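Local coordinates for protein kinase (Staphylococcus aureus subsp. aureus Mu50, PDB 3PY9) that phosphorylates serine and threonine residues as a membrane kinase, of which this is the extracellular PASTA-containing region that probably binds muropeptides, at residues 98-103 / 131-136; 77-82 / 116-121; 38-43 / 70-75. One frame throughout, in Å; residues are numbered along the deposited sequence.

Contact 1: residues 98-103 / 131-136; sequences KDVTIE and SNIKLY. With EU (europium ion), chain E.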
loop_
_atom_site.group_PDB
_atom_site.type_symbol
_atom_site.label_atom_id
_atom_site.label_comp_id
_atom_site.label_asym_id
_atom_site.label_seq_id
_atom_site.Cartn_x
_atom_site.Cartn_y
_atom_site.Cartn_z
ATOM N N LYS A 98 -0.216 -9.887 26.548
ATOM C CA LYS A 98 -1.668 -9.816 26.657
ATOM C C LYS A 98 -2.236 -8.389 26.770
ATOM O O LYS A 98 -3.446 -8.193 26.636
ATOM C CB LYS A 98 -2.151 -10.697 27.821
ATOM C CG LYS A 98 -1.599 -12.130 27.781
ATOM C CD LYS A 98 -2.239 -13.057 28.837
ATOM C CE LYS A 98 -1.358 -14.296 29.109
ATOM N NZ LYS A 98 -0.975 -15.077 27.873
ATOM N N ASP A 99 -1.374 -7.402 27.006
ATOM C CA ASP A 99 -1.796 -5.998 27.097
ATOM C C ASP A 99 -1.817 -5.367 25.694
ATOM O O ASP A 99 -0.903 -4.632 25.312
ATOM C CB ASP A 99 -0.873 -5.221 28.061
ATOM C CG ASP A 99 -1.089 -3.703 28.018
ATOM O OD1 ASP A 99 -2.164 -3.244 27.561
ATOM O OD2 ASP A 99 -0.180 -2.953 28.443
ATOM N N VAL A 100 -2.852 -5.681 24.922
ATOM C CA VAL A 100 -2.908 -5.252 23.524
ATOM C C VAL A 100 -4.177 -4.478 23.258
ATOM O O VAL A 100 -5.278 -4.960 23.503
ATOM C CB VAL A 100 -2.778 -6.438 22.537
ATOM C CG1 VAL A 100 -2.697 -5.938 21.106
ATOM C CG2 VAL A 100 -1.538 -7.273 22.862
ATOM N N THR A 101 -4.011 -3.254 22.776
ATOM C CA THR A 101 -5.145 -2.432 22.394
ATOM C C THR A 101 -5.253 -2.375 20.857
ATOM O O THR A 101 -4.252 -2.247 20.175
ATOM C CB THR A 101 -5.056 -1.032 23.033
ATOM O OG1 THR A 101 -3.746 -0.504 22.832
ATOM C CG2 THR A 101 -5.292 -1.113 24.546
ATOM N N ILE A 102 -6.470 -2.522 20.336
ATOM C CA ILE A 102 -6.752 -2.372 18.906
ATOM C C ILE A 102 -7.303 -0.989 18.561
ATOM O O ILE A 102 -8.128 -0.430 19.278
ATOM C CB ILE A 102 -7.758 -3.422 18.385
ATOM C CG1 ILE A 102 -7.436 -4.823 18.926
ATOM C CG2 ILE A 102 -7.860 -3.373 16.817
ATOM C CD1 ILE A 102 -6.226 -5.504 18.281
ATOM N N GLU A 103 -6.831 -0.470 17.431
ATOM C CA GLU A 103 -7.286 0.780 16.818
ATOM C C GLU A 103 -7.621 0.479 15.372
ATOM O O GLU A 103 -6.799 -0.090 14.644
ATOM C CB GLU A 103 -6.136 1.777 16.795
ATOM C CG GLU A 103 -5.599 2.136 18.133
ATOM C CD GLU A 103 -5.951 3.546 18.482
ATOM O OE1 GLU A 103 -5.875 4.380 17.541
ATOM O OE2 GLU A 103 -6.303 3.811 19.668
ATOM N N SER A 131 3.178 -3.782 28.663
ATOM C CA SER A 131 3.891 -3.623 27.384
ATOM C C SER A 131 3.277 -2.557 26.465
ATOM O O SER A 131 3.940 -2.063 25.535
ATOM C CB SER A 131 3.999 -4.972 26.644
ATOM O OG SER A 131 2.800 -5.737 26.741
ATOM N N ASN A 132 2.019 -2.211 26.739
ATOM C CA ASN A 132 1.252 -1.246 25.946
ATOM C C ASN A 132 1.424 -1.465 24.444
ATOM O O ASN A 132 1.864 -0.560 23.736
ATOM C CB ASN A 132 1.622 0.212 26.303
ATOM C CG ASN A 132 1.703 0.461 27.803
ATOM O OD1 ASN A 132 0.739 0.246 28.545
ATOM N ND2 ASN A 132 2.853 0.950 28.250
ATOM N N ILE A 133 1.115 -2.666 23.954
ATOM C CA ILE A 133 1.126 -2.878 22.504
ATOM C C ILE A 133 -0.150 -2.269 21.933
ATOM O O ILE A 133 -1.236 -2.404 22.516
ATOM C CB ILE A 133 1.161 -4.364 22.052
ATOM C CG1 ILE A 133 2.093 -5.240 22.913
ATOM C CG2 ILE A 133 1.494 -4.445 20.562
ATOM C CD1 ILE A 133 3.533 -5.219 22.538
ATOM N N LYS A 134 -0.000 -1.577 20.807
ATOM C CA LYS A 134 -1.132 -1.122 20.031
ATOM C C LYS A 134 -1.058 -1.728 18.637
ATOM O O LYS A 134 -0.009 -1.706 17.985
ATOM C CB LYS A 134 -1.132 0.393 19.981
ATOM C CG LYS A 134 -2.446 1.014 19.596
ATOM C CD LYS A 134 -2.420 2.507 19.884
ATOM C CE LYS A 134 -2.650 2.812 21.367
ATOM N NZ LYS A 134 -4.090 2.579 21.756
ATOM N N LEU A 135 -2.167 -2.307 18.202
ATOM C CA LEU A 135 -2.256 -2.882 16.889
ATOM C C LEU A 135 -3.261 -2.078 16.089
ATOM O O LEU A 135 -4.320 -1.676 16.616
ATOM C CB LEU A 135 -2.692 -4.358 16.951
ATOM C CG LEU A 135 -1.747 -5.392 17.602
ATOM C CD1 LEU A 135 -2.244 -6.791 17.335
ATOM C CD2 LEU A 135 -0.269 -5.285 17.161
ATOM N N TYR A 136 -2.926 -1.851 14.823
ATOM C CA TYR A 136 -3.746 -1.038 13.960
ATOM C C TYR A 136 -4.394 -1.964 12.961
ATOM O O TYR A 136 -3.727 -2.518 12.081
ATOM C CB TYR A 136 -2.902 0.032 13.269
ATOM C CG TYR A 136 -2.338 1.072 14.224
ATOM C CD1 TYR A 136 -3.000 2.273 14.437
ATOM C CD2 TYR A 136 -1.148 0.844 14.920
ATOM C CE1 TYR A 136 -2.488 3.223 15.302
ATOM C CE2 TYR A 136 -0.631 1.795 15.787
ATOM C CZ TYR A 136 -1.310 2.981 15.970
ATOM O OH TYR A 136 -0.817 3.946 16.823
HETATM EU EU EU E . -0.926 -1.225 29.957
HETATM O O HOH W 1 1.333 -8.391 28.373
HETATM O O HOH W 2 -1.955 -1.468 25.088
#

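Contact 2: residues 77-82 / 116-121; sequences MPNVIG and ANQSVT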
loop_
_atom_site.group_PDB
_atom_site.type_symbol
_atom_site.label_atom_id
_atom_site.label_comp_id
_atom_site.label_asym_id
_atom_site.label_seq_id
_atom_site.Cartn_x
_atom_site.Cartn_y
_atom_site.Cartn_z
ATOM N N MET A 77 9.417 -9.163 20.073
ATOM C CA MET A 77 8.160 -8.797 19.427
ATOM C C MET A 77 8.043 -9.522 18.080
ATOM O O MET A 77 8.936 -9.401 17.223
ATOM C CB MET A 77 8.047 -7.280 19.245
ATOM C CG MET A 77 6.709 -6.811 18.643
ATOM S SD MET A 77 5.354 -6.870 19.818
ATOM C CE MET A 77 3.919 -6.662 18.755
ATOM N N PRO A 78 6.950 -10.287 17.899
ATOM C CA PRO A 78 6.685 -10.958 16.637
ATOM C C PRO A 78 6.209 -9.972 15.555
ATOM O O PRO A 78 5.781 -8.854 15.876
ATOM C CB PRO A 78 5.569 -11.935 16.995
ATOM C CG PRO A 78 4.843 -11.270 18.121
ATOM C CD PRO A 78 5.887 -10.541 18.897
ATOM N N ASN A 79 6.308 -10.390 14.293
ATOM C CA ASN A 79 5.811 -9.606 13.158
ATOM C C ASN A 79 4.412 -10.117 12.847
ATOM O O ASN A 79 4.237 -11.293 12.469
ATOM C CB ASN A 79 6.741 -9.759 11.942
ATOM C CG ASN A 79 6.399 -8.805 10.807
ATOM O OD1 ASN A 79 5.716 -9.179 9.865
ATOM N ND2 ASN A 79 6.880 -7.573 10.891
ATOM N N VAL A 80 3.421 -9.250 13.065
ATOM C CA VAL A 80 1.998 -9.619 12.940
ATOM C C VAL A 80 1.287 -8.800 11.852
ATOM O O VAL A 80 0.120 -9.029 11.544
ATOM C CB VAL A 80 1.226 -9.532 14.303
ATOM C CG1 VAL A 80 1.916 -10.366 15.393
ATOM C CG2 VAL A 80 1.091 -8.089 14.777
ATOM N N ILE A 81 2.009 -7.840 11.288
ATOM C CA ILE A 81 1.533 -7.024 10.178
ATOM C C ILE A 81 1.038 -7.893 9.021
ATOM O O ILE A 81 1.745 -8.772 8.539
ATOM C CB ILE A 81 2.650 -6.085 9.692
ATOM C CG1 ILE A 81 2.870 -4.967 10.720
ATOM C CG2 ILE A 81 2.308 -5.505 8.332
ATOM C CD1 ILE A 81 4.225 -4.297 10.651
ATOM N N GLY A 82 -0.196 -7.666 8.595
ATOM C CA GLY A 82 -0.731 -8.406 7.454
ATOM C C GLY A 82 -1.490 -9.677 7.783
ATOM O O GLY A 82 -2.149 -10.223 6.900
ATOM N N ALA A 116 -2.577 -3.571 10.004
ATOM C CA ALA A 116 -1.819 -2.666 9.135
ATOM C C ALA A 116 -0.500 -2.174 9.744
ATOM O O ALA A 116 0.396 -1.747 9.006
ATOM C CB ALA A 116 -2.677 -1.471 8.743
ATOM N N ASN A 117 -0.390 -2.220 11.077
ATOM C CA ASN A 117 0.731 -1.610 11.795
ATOM C C ASN A 117 0.809 -2.152 13.232
ATOM O O ASN A 117 -0.216 -2.512 13.849
ATOM C CB ASN A 117 0.597 -0.070 11.783
ATOM C CG ASN A 117 1.863 0.674 12.287
ATOM O OD1 ASN A 117 2.843 0.848 11.552
ATOM N ND2 ASN A 117 1.821 1.140 13.538
ATOM N N GLN A 118 2.049 -2.219 13.720
ATOM C CA GLN A 118 2.423 -2.550 15.093
ATOM C C GLN A 118 3.067 -1.364 15.780
ATOM O O GLN A 118 3.989 -0.729 15.236
ATOM C CB GLN A 118 3.519 -3.595 15.084
ATOM C CG GLN A 118 3.079 -4.981 15.097
ATOM C CD GLN A 118 4.180 -5.869 14.601
ATOM O OE1 GLN A 118 5.202 -6.073 15.276
ATOM N NE2 GLN A 118 3.997 -6.394 13.404
ATOM N N SER A 119 2.593 -1.113 16.990
ATOM C CA SER A 119 3.190 -0.211 17.969
ATOM C C SER A 119 4.681 -0.464 18.135
ATOM O O SER A 119 5.472 0.465 18.149
ATOM C CB SER A 119 2.538 -0.513 19.326
ATOM O OG SER A 119 2.226 0.652 20.027
ATOM N N VAL A 120 5.040 -1.734 18.301
ATOM C CA VAL A 120 6.392 -2.133 18.694
ATOM C C VAL A 120 7.020 -2.904 17.531
ATOM O O VAL A 120 6.455 -3.889 17.070
ATOM C CB VAL A 120 6.349 -3.003 19.997
ATOM C CG1 VAL A 120 7.733 -3.540 20.369
ATOM C CG2 VAL A 120 5.738 -2.208 21.165
ATOM N N THR A 121 8.172 -2.457 17.039
ATOM C CA THR A 121 8.675 -3.006 15.772
ATOM C C THR A 121 9.212 -4.417 15.930
ATOM O O THR A 121 9.763 -4.762 16.965
ATOM C CB THR A 121 9.663 -2.070 15.043
ATOM O OG1 THR A 121 10.897 -1.994 15.763
ATOM C CG2 THR A 121 9.052 -0.651 14.891
#

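Contact 3: residues 38-43 / 70-75; sequences YSDKYP and KGPEKV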
loop_
_atom_site.group_PDB
_atom_site.type_symbol
_atom_site.label_atom_id
_atom_site.label_comp_id
_atom_site.label_asym_id
_atom_site.label_seq_id
_atom_site.Cartn_x
_atom_site.Cartn_y
_atom_site.Cartn_z
ATOM N N TYR A 38 13.185 -12.292 37.779
ATOM C CA TYR A 38 12.650 -11.181 37.005
ATOM C C TYR A 38 11.736 -10.313 37.875
ATOM O O TYR A 38 11.023 -10.830 38.742
ATOM C CB TYR A 38 11.888 -11.714 35.798
ATOM C CG TYR A 38 12.784 -12.190 34.676
ATOM C CD1 TYR A 38 13.784 -11.358 34.149
ATOM C CD2 TYR A 38 12.620 -13.463 34.122
ATOM C CE1 TYR A 38 14.610 -11.784 33.095
ATOM C CE2 TYR A 38 13.439 -13.903 33.066
ATOM C CZ TYR A 38 14.427 -13.061 32.564
ATOM O OH TYR A 38 15.223 -13.496 31.526
ATOM N N SER A 39 11.782 -9.000 37.658
ATOM C CA SER A 39 10.924 -8.043 38.366
ATOM C C SER A 39 10.680 -6.816 37.500
ATOM O O SER A 39 11.560 -6.373 36.769
ATOM C CB SER A 39 11.567 -7.615 39.692
ATOM O OG SER A 39 10.827 -6.608 40.360
ATOM N N ASP A 40 9.481 -6.263 37.597
ATOM C CA ASP A 40 9.164 -5.002 36.942
ATOM C C ASP A 40 9.180 -3.883 37.989
ATOM O O ASP A 40 9.474 -2.717 37.674
ATOM C CB ASP A 40 7.799 -5.104 36.248
ATOM C CG ASP A 40 7.676 -6.357 35.381
ATOM O OD1 ASP A 40 8.442 -6.492 34.401
ATOM O OD2 ASP A 40 6.819 -7.214 35.682
ATOM N N LYS A 41 8.887 -4.258 39.234
ATOM C CA LYS A 41 8.881 -3.347 40.378
ATOM C C LYS A 41 10.273 -2.812 40.782
ATOM O O LYS A 41 10.394 -1.670 41.217
ATOM C CB LYS A 41 8.197 -4.047 41.556
ATOM C CG LYS A 41 7.815 -3.160 42.749
ATOM C CD LYS A 41 6.991 -3.989 43.747
ATOM C CE LYS A 41 6.840 -3.323 45.100
ATOM N NZ LYS A 41 6.487 -4.340 46.142
ATOM N N TYR A 42 11.316 -3.630 40.638
ATOM C CA TYR A 42 12.675 -3.241 41.052
ATOM C C TYR A 42 13.709 -3.269 39.913
ATOM O O TYR A 42 13.828 -4.268 39.195
ATOM C CB TYR A 42 13.179 -4.112 42.219
ATOM C CG TYR A 42 12.355 -4.021 43.488
ATOM C CD1 TYR A 42 12.704 -3.135 44.511
ATOM C CD2 TYR A 42 11.240 -4.831 43.673
ATOM C CE1 TYR A 42 11.950 -3.049 45.678
ATOM C CE2 TYR A 42 10.482 -4.755 44.833
ATOM C CZ TYR A 42 10.838 -3.865 45.824
ATOM O OH TYR A 42 10.079 -3.807 46.960
ATOM N N PRO A 43 14.474 -2.170 39.758
ATOM C CA PRO A 43 15.547 -2.079 38.776
ATOM C C PRO A 43 16.549 -3.216 38.967
ATOM O O PRO A 43 16.837 -3.596 40.114
ATOM C CB PRO A 43 16.226 -0.751 39.121
ATOM C CG PRO A 43 15.211 0.021 39.842
ATOM C CD PRO A 43 14.335 -0.932 40.544
ATOM N N LYS A 70 16.492 -9.277 38.116
ATOM C CA LYS A 70 17.076 -9.397 36.779
ATOM C C LYS A 70 16.368 -8.421 35.835
ATOM O O LYS A 70 16.451 -8.546 34.607
ATOM C CB LYS A 70 16.834 -10.801 36.232
ATOM C CG LYS A 70 17.532 -11.940 36.933
ATOM C CD LYS A 70 16.798 -13.257 36.641
ATOM C CE LYS A 70 17.056 -13.768 35.255
ATOM N NZ LYS A 70 16.434 -15.113 35.124
ATOM N N GLY A 71 15.646 -7.462 36.403
ATOM C CA GLY A 71 14.897 -6.508 35.601
ATOM C C GLY A 71 13.697 -7.187 34.970
ATOM O O GLY A 71 13.457 -8.377 35.209
ATOM N N PRO A 72 12.934 -6.439 34.153
ATOM C CA PRO A 72 11.710 -6.967 33.531
ATOM C C PRO A 72 11.967 -8.206 32.661
ATOM O O PRO A 72 12.949 -8.244 31.914
ATOM C CB PRO A 72 11.232 -5.793 32.659
ATOM C CG PRO A 72 11.882 -4.563 33.271
ATOM C CD PRO A 72 13.201 -5.040 33.766
ATOM N N GLU A 73 11.102 -9.209 32.767
ATOM C CA GLU A 73 11.119 -10.345 31.831
ATOM C C GLU A 73 10.679 -9.847 30.458
ATOM O O GLU A 73 9.691 -9.114 30.364
ATOM C CB GLU A 73 10.177 -11.446 32.317
ATOM C CG GLU A 73 10.272 -12.756 31.535
ATOM C CD GLU A 73 9.241 -13.773 31.963
ATOM O OE1 GLU A 73 8.414 -13.445 32.832
ATOM O OE2 GLU A 73 9.253 -14.902 31.431
ATOM N N LYS A 74 11.413 -10.227 29.408
ATOM C CA LYS A 74 11.198 -9.697 28.046
ATOM C C LYS A 74 11.033 -10.791 26.984
ATOM O O LYS A 74 11.452 -11.931 27.193
ATOM C CB LYS A 74 12.353 -8.768 27.639
ATOM C CG LYS A 74 12.569 -7.557 28.565
ATOM C CD LYS A 74 13.628 -6.611 28.032
ATOM C CE LYS A 74 13.691 -5.336 28.855
ATOM N NZ LYS A 74 14.761 -4.394 28.393
ATOM N N VAL A 75 10.412 -10.437 25.855
ATOM C CA VAL A 75 10.339 -11.306 24.662
ATOM C C VAL A 75 10.699 -10.545 23.389
ATOM O O VAL A 75 10.767 -9.314 23.377
ATOM C CB VAL A 75 8.933 -11.931 24.438
ATOM C CG1 VAL A 75 8.691 -13.126 25.357
ATOM C CG2 VAL A 75 7.835 -10.893 24.593
HETATM O O HOH W 3 7.704 -8.226 31.869
#

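Contact 1: residues 98-103 / 131-136
Asp99 and Asn132 come together at a europium ion, just ahead of a parallel pair of β-strands in a PASTA domain. OD2 of Asp99 binds the metal at 2.4 Å; Asn132 and Asp130 also belong to the site. The same OD2 accepts from the backbone N of Asn132 at 2.9 Å, a donor lying 59° out of the carboxylate plane, so one oxygen serves both metal and backbone. CG of Asp99, anti to its own backbone N (chi1 170°), is thereby placed 3.7 Å from Asn132 N. Asp99 also centres an inverse gamma turn.

Behind this site the strands zip in register. Ile133 N donates to Asp99 O (3.1 Å), then Thr101 N to Ile133 O, Leu135 N to Thr101 O and Glu103 N to Leu135 O. On one face CG1 of Val100 reaches CG of Leu135 (3.7 Å), and CD1 of Ile102 reaches CB of Leu135 (3.9 Å); Leu92 of helix 85-93 packs on Val100 and Leu135. The other face carries Thr101, Glu103, Lys134 and Tyr136. There Lys134 NZ forms a salt bridge with Glu103 OE2 (3.3 Å) from above the carboxylate plane and a weak hydrogen bond to Thr101 OG1 (3.3 Å).

Contact 2: residues 77-82 / 116-121
Met77 opens the contact, its side chain and that of Gln118 reaching toward each other tip to tip; its methyl CE also lies 4.1 Å from the methylene CG of Gln118. Its own CG is anti to the backbone N (chi1 -177°), which carries it against the 116-121 segment: CG sits 3.3 Å from the carbonyl O of Val120 and 3.8 Å from Val120 CG1, with SD beside Val120 CB. Leu92 and Ile133 also touch the buried Met77 side chain, Ile133 at the sulphur.

The Pro78 side chain touches Lys91 and Leu92 of helix 85-93, but its carbonyl O faces inward and lies 3.6 Å from CD of Gln118. The Asn79 side chain crosses that of Gln118 at about a right angle, the two amide planes being 70° apart. Val80 then packs obliquely on the aliphatic part of Gln118, CG2 to CG 3.7 Å, while touching Leu135 and Ala88; its backbone N is 3.8 Å from Gln118 CD. Ile81 crosses Gln118 obliquely as well, and its CG1 comes to 4.1 Å from Asn117 CA. Gly82 has a backbone hydrogen bond with Ile115.

Strand 115-118, outermost in its sheet within the chain, has a classic beta bulge where Ala116 and Asn117 both face Tyr136. Gln118 meets Met77, Pro78, Asn79, Val80 and Ile81 in turn. Its methylene part packs against Met77 and Val80, and its buried amide lies among main-chain polar groups of Pro78 and Val80, a setting suited to hydrogen bonding, though which end of the amide meets which group is uncertain.

Contact 3: residues 38-43 / 70-75
Tyr38 is sandwiched between Lys70 and Glu73, with cation-pi contact from Lys70 on one face and CH-pi contact from Glu73 CA on the opposite face, at the junction where a loop of the first PASTA module meets the chain running from strand 63-69 to strand 74-76. The packing is close around this ring. Over one face the Lys70 NZ lies 4.0 Å from the centroid of the Tyr38 ring, 22° off the ring normal, with CE beside it in a CH-pi contact, offset toward the rim; the bend at chi3 (75°) turns CE over CE1 and CZ. The opposite face takes Glu73, whose CA is 3.8 Å from the centroid of the Tyr38 ring and whose CG lies against CD2 and CE2. The Glu73 carboxylate is nearly parallel to the ring, the planes 4° apart. At the ring edge, in plane, the carbonyl O of Gly71 sits 3.2 Å from Tyr38 CD1. The ammonium thus lies over one face, whereas Glu73 covers the other with CA and its aliphatic carbons, although Tyr38 itself remains exposed.

That carbonyl O has a second role: it accepts from Ser39 N at 3.0 Å, the donor standing above the carbonyl plane. Ser39 also shapes its own loop through an ST motif, Ser39 OG accepting from Tyr42 N. Ser69 OG bonds to both Gly71 N and Tyr42 O, tying the two segments together.

Toward Asp40 the contact thins. Its OD1 touches Pro72, CB at 3.4 Å, while Pro72 also touches Ala127 of strand 125-127 and Asp40 touches His129. Here a water takes over the joining: it donates to Asp40 OD1 at 3.2 Å and to the backbone O of Glu73 at 2.6 Å.

How the contacts relate
Along the chain contact 3 closes before the other two open, and contacts 1 and 2 cross, their segments alternating. These two share the PASTA domain of 75-138 and one mixed sheet, ordered 100-105, 133-138, 115-118; their centres are about 10 Å apart and they touch, with probable backbone bonds joining strand 133-138 to the 116-121 segment. Helix 85-93 backs both. Contact 3 stands about 20 Å from contact 1 and about 23 Å from contact 2, centre to centre. It lies at the junction of the preceding PASTA module with the one holding contacts 1 and 2, where Glu73 and Val75 bond to Ile128 and Ile126, consistent with a link between successive modules.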